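Local structure of DUF3829 domain-containing protein (Bacteroides thetaiotaomicron, 3RH3) at residues Ile164-Met167 / Arg168-Gly172; Gln149-Ser152 / Glu153-Asp157; Ser227-Lys230 / Ser231-Asp235. The protein is of unknown function but belongs to an all-helical DUF3829-like family and is probably made as a membrane-attached lipoprotein. One frame throughout, in Å; residues are numbered along the deposited sequence.

Contact 1 (Ile164-Met167 / Arg168-Gly172); sequences IMAM and RKMSG
Arg168 sits one turn beyond Ile164, and its backbone N reaches Ile164 O over 3.0 Å in a nearly straight bond (174°). Its CG also rests against that oxygen, 3.4 Å from Ile164 O, because chi1 of -74° sets CG beside the backbone N and opposite the carbonyl carbon. Farther out the chain bends at chi3, and the guanidinium group leaves this turn altogether: NE makes a long, weak ion pair with Glu151 of helix 115-154, and NH1 another with the C-terminal carboxylate of Ile264. Met167 works mainly through its carbonyl. Ser171 N donates to Met167 O at 2.9 Å, while the selenomethionine side chain turns out of the turn to pack on Phe222 and Phe225 of helix 216-240. This is the regular i to i+4 pairing of an alpha helix, here in helix 161-181, which lies in a bundle with helices on several sides. Met170 repeats the pattern from Ala166: its N lies 3.0 Å from Ala166 O. The side chain then bends at chi3 (-87°), bringing CE back along the helix until it meets Ala166 CB at 3.9 Å, with CE also 3.4 Å from Ala166 O. Leu203 and Ala206 of helix 189-207 lie against this same buried Met170 side chain.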
loop_
_atom_site.group_PDB
_atom_site.type_symbol
_atom_site.label_atom_id
_atom_site.label_comp_id
_atom_site.label_asym_id
_atom_site.label_seq_id
_atom_site.Cartn_x
_atom_site.Cartn_y
_atom_site.Cartn_z
ATOM N N ILE A 164 9.815 13.371 11.506
ATOM C CA ILE A 164 10.050 12.621 10.263
ATOM C C ILE A 164 9.559 11.173 10.405
ATOM O O ILE A 164 8.832 10.681 9.527
ATOM C CB ILE A 164 11.543 12.695 9.832
ATOM C CG1 ILE A 164 11.906 14.156 9.447
ATOM C CG2 ILE A 164 11.843 11.711 8.660
ATOM C CD1 ILE A 164 13.325 14.560 9.673
HETATM N N MSE A 165 9.946 10.504 11.501
HETATM C CA MSE A 165 9.537 9.123 11.818
HETATM C C MSE A 165 8.007 9.017 11.854
HETATM O O MSE A 165 7.436 8.100 11.280
HETATM C CB MSE A 165 10.121 8.655 13.174
HETATM C CG MSE A 165 11.640 8.506 13.188
HETATM SE SE MSE A 165 12.327 7.306 11.828
HETATM C CE MSE A 165 11.737 5.650 12.629
ATOM N N ALA A 166 7.339 9.992 12.531
ATOM C CA ALA A 166 5.879 9.993 12.647
ATOM C C ALA A 166 5.208 10.084 11.273
ATOM O O ALA A 166 4.290 9.306 10.976
ATOM C CB ALA A 166 5.418 11.136 13.526
HETATM N N MSE A 167 5.680 11.002 10.427
HETATM C CA MSE A 167 5.089 11.182 9.096
HETATM C C MSE A 167 5.259 9.932 8.258
HETATM O O MSE A 167 4.287 9.486 7.657
HETATM C CB MSE A 167 5.678 12.394 8.378
HETATM C CG MSE A 167 5.196 13.686 8.941
HETATM SE SE MSE A 167 5.750 15.235 7.898
HETATM C CE MSE A 167 7.441 15.596 8.794
ATOM N N ARG A 168 6.474 9.359 8.235
ATOM C CA ARG A 168 6.764 8.105 7.547
ATOM C C ARG A 168 5.817 6.970 8.020
ATOM O O ARG A 168 5.243 6.287 7.182
ATOM C CB ARG A 168 8.223 7.687 7.758
ATOM C CG ARG A 168 9.208 8.503 6.967
ATOM C CD ARG A 168 10.588 7.849 6.948
ATOM N NE ARG A 168 10.663 6.639 6.112
ATOM C CZ ARG A 168 10.736 6.637 4.781
ATOM N NH1 ARG A 168 10.705 7.780 4.102
ATOM N NH2 ARG A 168 10.827 5.490 4.118
ATOM N N LYS A 169 5.621 6.801 9.316
ATOM C CA LYS A 169 4.738 5.729 9.822
ATOM C C LYS A 169 3.262 5.961 9.436
ATOM O O LYS A 169 2.618 5.024 8.959
ATOM C CB LYS A 169 4.868 5.523 11.335
ATOM C CG LYS A 169 4.267 4.180 11.765
ATOM C CD LYS A 169 4.591 3.777 13.164
ATOM C CE LYS A 169 4.114 2.362 13.401
ATOM N NZ LYS A 169 4.672 1.791 14.659
HETATM N N MSE A 170 2.761 7.210 9.555
HETATM C CA MSE A 170 1.379 7.570 9.201
HETATM C C MSE A 170 1.123 7.385 7.721
HETATM O O MSE A 170 0.079 6.844 7.369
HETATM C CB MSE A 170 1.040 8.987 9.648
HETATM C CG MSE A 170 0.934 9.064 11.186
HETATM SE SE MSE A 170 0.298 10.770 11.775
HETATM C CE MSE A 170 1.964 11.680 11.871
ATOM N N SER A 171 2.128 7.712 6.869
ATOM C CA SER A 171 2.058 7.535 5.427
ATOM C C SER A 171 1.900 6.070 5.088
ATOM O O SER A 171 1.130 5.739 4.191
ATOM C CB SER A 171 3.293 8.118 4.746
ATOM O OG SER A 171 3.119 9.523 4.697
ATOM N N GLY A 172 2.634 5.215 5.796
ATOM C CA GLY A 172 2.544 3.768 5.654
ATOM C C GLY A 172 1.165 3.262 6.045
ATOM O O GLY A 172 0.559 2.474 5.318
#

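Contact 2 (Gln149-Ser152 / Glu153-Asp157); sequences QAES and ELLAD
Gln149 and Glu153 join their side chains across one helical turn on the exposed surface. The Gln149 chain starts with CG anti to the backbone N (chi1 -175°) and then bends at chi2, which brings the amide round to the carboxylate. Gln149 NE2 donates to Glu153 OE2 at 3.0 Å, nearly straight, with the oxygen lying in the amide plane and accepting through its anti lone pair. The two flat groups are nonetheless twisted, their planes 45° apart. Glu153 meets this amide with an extended chain, its CG 3.5 Å from Gln149 O. Putting an alanine here would probably leave the Gln149 amide without its carboxylate mate and set it free to turn. The Glu151 side chain crosses that of Leu155 at a slant, Glu151 OE1 lying 4.0 Å from Leu155 CD1, a polar oxygen against a methyl. Leu155 in turn holds its CG 3.3 Å from Glu151 O, the acceptor of its backbone N. Leu154 brings its CD1 to 3.5 Å from Ala150 O, and its N donates to that oxygen in the carbonyl plane. Leu155 also packs on Lys161. It is the first residue to leave helical backbone angles, which makes this the C-terminal end of the long helix 115-154, where the chain turns back into helix 161-181 as a helix-loop-helix.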
loop_
_atom_site.group_PDB
_atom_site.type_symbol
_atom_site.label_atom_id
_atom_site.label_comp_id
_atom_site.label_asym_id
_atom_site.label_seq_id
_atom_site.Cartn_x
_atom_site.Cartn_y
_atom_site.Cartn_z
ATOM N N GLN A 149 13.388 0.796 11.683
ATOM C CA GLN A 149 14.629 0.593 12.417
ATOM C C GLN A 149 15.803 1.220 11.643
ATOM O O GLN A 149 16.655 1.871 12.253
ATOM C CB GLN A 149 14.859 -0.911 12.657
ATOM C CG GLN A 149 16.078 -1.255 13.523
ATOM C CD GLN A 149 16.014 -0.673 14.922
ATOM O OE1 GLN A 149 15.021 -0.830 15.644
ATOM N NE2 GLN A 149 17.078 0.010 15.333
ATOM N N ALA A 150 15.832 1.043 10.309
ATOM C CA ALA A 150 16.885 1.613 9.470
ATOM C C ALA A 150 16.819 3.138 9.485
ATOM O O ALA A 150 17.860 3.787 9.612
ATOM C CB ALA A 150 16.777 1.089 8.046
ATOM N N GLU A 151 15.596 3.712 9.398
ATOM C CA GLU A 151 15.422 5.158 9.442
ATOM C C GLU A 151 15.842 5.709 10.801
ATOM O O GLU A 151 16.532 6.709 10.833
ATOM C CB GLU A 151 13.992 5.595 9.086
ATOM C CG GLU A 151 13.749 5.757 7.587
ATOM C CD GLU A 151 14.434 6.904 6.848
ATOM O OE1 GLU A 151 15.673 7.061 6.964
ATOM O OE2 GLU A 151 13.732 7.598 6.077
ATOM N N SER A 152 15.509 5.032 11.900
ATOM C CA SER A 152 15.885 5.474 13.243
ATOM C C SER A 152 17.412 5.598 13.399
ATOM O O SER A 152 17.885 6.469 14.132
ATOM C CB SER A 152 15.321 4.525 14.291
ATOM O OG SER A 152 15.814 4.853 15.578
ATOM N N GLU A 153 18.168 4.741 12.689
ATOM C CA GLU A 153 19.630 4.719 12.706
ATOM C C GLU A 153 20.219 5.817 11.831
ATOM O O GLU A 153 21.186 6.468 12.238
ATOM C CB GLU A 153 20.151 3.345 12.251
ATOM C CG GLU A 153 20.001 2.272 13.315
ATOM C CD GLU A 153 20.056 0.838 12.822
ATOM O OE1 GLU A 153 20.911 0.532 11.957
ATOM O OE2 GLU A 153 19.263 0.011 13.331
ATOM N N LEU A 154 19.658 6.009 10.625
ATOM C CA LEU A 154 20.138 7.022 9.692
ATOM C C LEU A 154 19.749 8.434 10.126
ATOM O O LEU A 154 20.403 9.380 9.706
ATOM C CB LEU A 154 19.621 6.734 8.269
ATOM C CG LEU A 154 20.247 5.485 7.591
ATOM C CD1 LEU A 154 19.297 4.862 6.603
ATOM C CD2 LEU A 154 21.586 5.793 6.947
ATOM N N LEU A 155 18.720 8.579 10.986
ATOM C CA LEU A 155 18.229 9.880 11.463
ATOM C C LEU A 155 18.561 10.144 12.926
ATOM O O LEU A 155 18.093 11.142 13.474
ATOM C CB LEU A 155 16.706 9.987 11.274
ATOM C CG LEU A 155 16.171 9.795 9.863
ATOM C CD1 LEU A 155 14.679 9.569 9.899
ATOM C CD2 LEU A 155 16.520 10.983 8.955
ATOM N N ALA A 156 19.384 9.285 13.546
ATOM C CA ALA A 156 19.773 9.379 14.959
ATOM C C ALA A 156 20.216 10.799 15.388
ATOM O O ALA A 156 19.866 11.227 16.488
ATOM C CB ALA A 156 20.883 8.382 15.260
ATOM N N ASP A 157 20.934 11.529 14.514
ATOM C CA ASP A 157 21.459 12.874 14.794
ATOM C C ASP A 157 20.609 13.990 14.164
ATOM O O ASP A 157 21.040 15.149 14.129
ATOM C CB ASP A 157 22.924 12.982 14.304
ATOM C CG ASP A 157 23.833 11.869 14.808
ATOM O OD1 ASP A 157 23.906 11.670 16.049
ATOM O OD2 ASP A 157 24.458 11.184 13.963
#

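Contact 3 (Ser227-Lys230 / Ser231-Asp235); sequences STVK and SFMND
Val229 and Met233 lie side by side one turn apart and point the same way on the amphipathic helix 216-240. Val229 CG1 meets SE of Met233, a selenomethionine, at 4.1 Å. In the backbone beneath them, Met233 N donates to Val229 O over 2.8 Å, and Met233 CG stays 3.4 Å from Val229 O. Val229 is buried, whereas Met233 lies at the edge, against Leu199 and Glu200 of helix 189-207. Phe232 is buried too. With CG anti to its backbone N (chi1 167°), the ring swings away from its own helical turn and packs among Val174, Ile177 and Met178 of helix 161-181, while Tyr257 meets it edge-to-face. Thr228 borders this region; its N-terminal neighbour by one turn, Ser224, offers its carbonyl oxygen to Thr228 OG1, and Thr228 O accepts from Phe232 N. The opposite character appears along Ser227, Lys230 and Asn234, all exposed. Lys230 stretches outward in an extended chain, its NZ in a long, weak ion pair with Glu207. Its carbonyl does more within the turn: Asn234 N donates to Lys230 O at 3.0 Å. The Asn234 amide also lies near, with CG 3.3 Å from Lys230 O, but ND2 is badly angled to bond there. On this polar side a water joins two successive turns. Ser227 O, which already takes the backbone N of Ser231, accepts a second hydrogen bond from the water at 2.7 Å, and the same water is hydrogen-bonded to Ser231 OG at 2.9 Å.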
loop_
_atom_site.group_PDB
_atom_site.type_symbol
_atom_site.label_atom_id
_atom_site.label_comp_id
_atom_site.label_asym_id
_atom_site.label_seq_id
_atom_site.Cartn_x
_atom_site.Cartn_y
_atom_site.Cartn_z
ATOM N N SER A 227 -2.945 17.816 9.567
ATOM C CA SER A 227 -4.233 18.300 9.072
ATOM C C SER A 227 -4.724 17.444 7.869
ATOM O O SER A 227 -5.903 17.110 7.814
ATOM C CB SER A 227 -4.117 19.776 8.687
ATOM O OG SER A 227 -5.181 20.199 7.850
ATOM N N THR A 228 -3.811 17.076 6.946
ATOM C CA THR A 228 -4.079 16.228 5.763
ATOM C C THR A 228 -4.438 14.813 6.196
ATOM O O THR A 228 -5.241 14.161 5.534
ATOM C CB THR A 228 -2.843 16.211 4.835
ATOM O OG1 THR A 228 -2.439 17.557 4.589
ATOM C CG2 THR A 228 -3.101 15.499 3.505
ATOM N N VAL A 229 -3.836 14.321 7.279
ATOM C CA VAL A 229 -4.164 12.988 7.794
ATOM C C VAL A 229 -5.629 13.005 8.300
ATOM O O VAL A 229 -6.413 12.119 7.928
ATOM C CB VAL A 229 -3.172 12.509 8.877
ATOM C CG1 VAL A 229 -3.722 11.296 9.630
ATOM C CG2 VAL A 229 -1.810 12.184 8.269
ATOM N N LYS A 230 -6.008 14.031 9.101
ATOM C CA LYS A 230 -7.392 14.155 9.619
ATOM C C LYS A 230 -8.379 14.267 8.458
ATOM O O LYS A 230 -9.424 13.659 8.515
ATOM C CB LYS A 230 -7.565 15.351 10.568
ATOM C CG LYS A 230 -6.657 15.335 11.783
ATOM C CD LYS A 230 -6.500 16.718 12.423
ATOM C CE LYS A 230 -5.180 16.823 13.146
ATOM N NZ LYS A 230 -4.824 18.224 13.486
ATOM N N SER A 231 -8.018 14.989 7.375
ATOM C CA SER A 231 -8.882 15.130 6.193
ATOM C C SER A 231 -9.052 13.804 5.517
ATOM O O SER A 231 -10.155 13.460 5.115
ATOM C CB SER A 231 -8.302 16.140 5.210
ATOM O OG SER A 231 -8.583 17.416 5.735
ATOM N N PHE A 232 -7.956 13.049 5.406
ATOM C CA PHE A 232 -7.955 11.715 4.809
ATOM C C PHE A 232 -8.881 10.823 5.599
ATOM O O PHE A 232 -9.700 10.100 5.035
ATOM C CB PHE A 232 -6.525 11.104 4.725
ATOM C CG PHE A 232 -6.595 9.636 4.403
ATOM C CD1 PHE A 232 -6.877 9.204 3.110
ATOM C CD2 PHE A 232 -6.525 8.681 5.420
ATOM C CE1 PHE A 232 -7.022 7.836 2.828
ATOM C CE2 PHE A 232 -6.686 7.315 5.135
ATOM C CZ PHE A 232 -6.941 6.906 3.842
HETATM N N MSE A 233 -8.741 10.872 6.898
HETATM C CA MSE A 233 -9.541 10.080 7.830
HETATM C C MSE A 233 -11.057 10.379 7.738
HETATM O O MSE A 233 -11.856 9.441 7.806
HETATM C CB MSE A 233 -9.037 10.290 9.267
HETATM C CG MSE A 233 -7.760 9.495 9.518
HETATM SE SE MSE A 233 -7.081 9.720 11.311
HETATM C CE MSE A 233 -7.900 8.314 12.129
ATOM N N ASN A 234 -11.431 11.657 7.528
ATOM C CA ASN A 234 -12.820 12.055 7.357
ATOM C C ASN A 234 -13.361 11.512 6.036
ATOM O O ASN A 234 -14.483 10.990 5.996
ATOM C CB ASN A 234 -12.959 13.591 7.415
ATOM C CG ASN A 234 -12.713 14.163 8.796
ATOM O OD1 ASN A 234 -12.908 13.513 9.822
ATOM N ND2 ASN A 234 -12.291 15.406 8.856
ATOM N N ASP A 235 -12.548 11.614 4.972
ATOM C CA ASP A 235 -12.908 11.140 3.637
ATOM C C ASP A 235 -13.008 9.603 3.631
ATOM O O ASP A 235 -13.955 9.064 3.069
ATOM C CB ASP A 235 -11.883 11.626 2.593
ATOM C CG ASP A 235 -11.826 13.132 2.359
ATOM O OD1 ASP A 235 -12.552 13.888 3.072
ATOM O OD2 ASP A 235 -11.085 13.561 1.442
HETATM O O HOH W 1 -8.307 18.183 8.570
#

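In the fold
Contact 2 comes first along the chain, then contact 1, then contact 3; they run in series, none nesting within or crossing another. Each closes no more than a helical turn or so. Contact 2 ends helix 115-154, and a short connection leads straight to contact 1 near the start of helix 161-181. Those two touch: Ile164 CG2 packs on Leu155 CD1, tying the two consecutive helices together. Helix 189-207 intervenes before contact 3 on helix 216-240. Contacts 1 and 3 approach to about 4 Å between nearest atoms without touching, whereas contacts 2 and 3 stay about 16 Å apart. Contact 1 thus lies on the helix whose neighbours include helices 115-154, 189-207 and 216-240.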